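Local atomic coordinates of OBCA, Oxalate Biosynthetic Component A (Burkholderia glumae, PDB entry 4NNB), a protein that belongs to a family that joins a characteristic N-terminal domain to a TIM-barrel region, and binds a magnesium ion and an oxaloacetate ion. Residues V132-L135 against T136-W140. Numbering follows the deposited sequence.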
loop_
_atom_site.group_PDB
_atom_site.type_symbol
_atom_site.label_atom_id
_atom_site.label_comp_id
_atom_site.label_asym_id
_atom_site.label_seq_id
_atom_site.Cartn_x
_atom_site.Cartn_y
_atom_site.Cartn_z
ATOM N N VAL A 132 -7.687 16.878 -5.550
ATOM C CA VAL A 132 -7.957 15.649 -6.282
ATOM C C VAL A 132 -7.707 14.402 -5.404
ATOM O O VAL A 132 -8.531 13.490 -5.370
ATOM C CB VAL A 132 -7.177 15.578 -7.618
ATOM C CG1 VAL A 132 -7.360 14.212 -8.265
ATOM C CG2 VAL A 132 -7.667 16.662 -8.585
ATOM N N LEU A 133 -6.597 14.384 -4.675
ATOM C CA LEU A 133 -6.303 13.251 -3.797
ATOM C C LEU A 133 -7.331 13.139 -2.666
ATOM O O LEU A 133 -7.778 12.044 -2.329
ATOM C CB LEU A 133 -4.867 13.336 -3.254
ATOM C CG LEU A 133 -3.794 13.097 -4.328
ATOM C CD1 LEU A 133 -2.437 13.635 -3.874
ATOM C CD2 LEU A 133 -3.682 11.601 -4.728
ATOM N N GLN A 134 -7.731 14.269 -2.095
ATOM C CA GLN A 134 -8.709 14.215 -1.018
ATOM C C GLN A 134 -10.059 13.683 -1.507
ATOM O O GLN A 134 -10.647 12.796 -0.885
ATOM C CB GLN A 134 -8.892 15.581 -0.362
ATOM C CG GLN A 134 -9.769 15.499 0.877
ATOM C CD GLN A 134 -9.171 14.609 1.944
ATOM O OE1 GLN A 134 -8.169 14.961 2.570
ATOM N NE2 GLN A 134 -9.772 13.440 2.148
ATOM N N LEU A 135 -10.547 14.228 -2.615
ATOM C CA LEU A 135 -11.853 13.829 -3.130
ATOM C C LEU A 135 -11.861 12.406 -3.699
ATOM O O LEU A 135 -12.846 11.689 -3.553
ATOM C CB LEU A 135 -12.373 14.845 -4.157
ATOM C CG LEU A 135 -12.764 16.225 -3.594
ATOM C CD1 LEU A 135 -13.383 17.107 -4.673
ATOM C CD2 LEU A 135 -13.710 16.097 -2.413
ATOM N N THR A 136 -10.775 11.989 -4.346
ATOM C CA THR A 136 -10.714 10.604 -4.823
ATOM C C THR A 136 -10.527 9.611 -3.670
ATOM O O THR A 136 -10.881 8.440 -3.810
ATOM C CB THR A 136 -9.669 10.360 -5.949
ATOM O OG1 THR A 136 -8.363 10.758 -5.511
ATOM C CG2 THR A 136 -10.046 11.126 -7.220
ATOM N N THR A 137 -9.984 10.080 -2.542
ATOM C CA THR A 137 -9.951 9.284 -1.310
ATOM C C THR A 137 -11.382 9.084 -0.820
ATOM O O THR A 137 -11.718 8.046 -0.250
ATOM C CB THR A 137 -9.119 9.972 -0.196
ATOM O OG1 THR A 137 -7.759 10.103 -0.623
ATOM C CG2 THR A 137 -9.148 9.168 1.108
ATOM N N TYR A 138 -12.225 10.084 -1.063
ATOM C CA TYR A 138 -13.627 10.024 -0.676
ATOM C C TYR A 138 -14.497 9.325 -1.734
ATOM O O TYR A 138 -15.722 9.357 -1.649
ATOM C CB TYR A 138 -14.161 11.438 -0.428
ATOM C CG TYR A 138 -13.701 12.098 0.855
ATOM C CD1 TYR A 138 -13.119 11.371 1.889
ATOM C CD2 TYR A 138 -13.853 13.471 1.028
ATOM C CE1 TYR A 138 -12.714 12.004 3.063
ATOM C CE2 TYR A 138 -13.456 14.100 2.171
ATOM C CZ TYR A 138 -12.898 13.378 3.187
ATOM O OH TYR A 138 -12.514 14.044 4.322
ATOM N N GLY A 139 -13.866 8.718 -2.740
ATOM C CA GLY A 139 -14.591 7.946 -3.737
ATOM C C GLY A 139 -15.103 8.721 -4.941
ATOM O O GLY A 139 -15.853 8.177 -5.763
ATOM N N TRP A 140 -14.732 9.993 -5.052
ATOM C CA TRP A 140 -15.033 10.723 -6.288
ATOM C C TRP A 140 -14.139 10.138 -7.363
ATOM O O TRP A 140 -13.069 9.610 -7.059
ATOM C CB TRP A 140 -14.711 12.214 -6.153
ATOM C CG TRP A 140 -15.567 12.995 -5.196
ATOM C CD1 TRP A 140 -15.826 12.694 -3.886
ATOM C CD2 TRP A 140 -16.217 14.255 -5.453
ATOM N NE1 TRP A 140 -16.615 13.679 -3.321
ATOM C CE2 TRP A 140 -16.868 14.642 -4.264
ATOM C CE3 TRP A 140 -16.319 15.078 -6.579
ATOM C CZ2 TRP A 140 -17.617 15.831 -4.171
ATOM C CZ3 TRP A 140 -17.061 16.259 -6.485
ATOM C CH2 TRP A 140 -17.696 16.621 -5.290
#
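Leu135 runs alongside Trp140 at the C-terminal end of helix 125-137, both directed to the same side. Leu135 CD1 sits over one face of the indole in a CH-pi contact, 4.0 Å from the centroid of the six-membered ring and 9° off its normal. Nearer the backbone, Leu135 CB rests 3.8 Å from Trp140 CG. The Schellman motif that closes the helix is consistent with this pairing: Trp140 N is bonded to Leu135 O (2.9 Å) and Gly139 N to Thr136 O. Gly139, at positive phi, is the C-prime residue that reverses the chain and brings the indole back against the last turn. Gln134 meets Tyr138, four residues on and just past the helix. CG of Gln134 stands anti to the backbone N (chi1 -173°) and the chain then bends at chi2, carrying NE2 over one face of the phenol ring, 3.3 Å from Tyr138 CZ; amide and ring planes are 42° apart. The hydrogen bond of NE2 goes to Ala193 O, outside the helix, and the ring lies against the amide as a packing contact. Two threonine hydroxyls turn back on the helix itself. Thr136 OG1 bonds to Val132 O (2.7 Å) and Thr137 OG1 to Leu133 O (2.6 Å); in each case the threonine's own N reaches the same oxygen from the opposite face of the carbonyl plane, giving each carbonyl two donors. Both hydroxyls also bond to Lys491, Thr136 OG1 to its backbone N and Thr137 OG1 to its NZ, tying this helix end to strand 489-491. Strand 155-159 supplies His157, which stacks on Tyr138 and bonds to Trp140 NE1, and Leu159, which touches Gln134 and Leu135; Leu148 of strand 148-149 packs on Val132, Leu135 and Trp140.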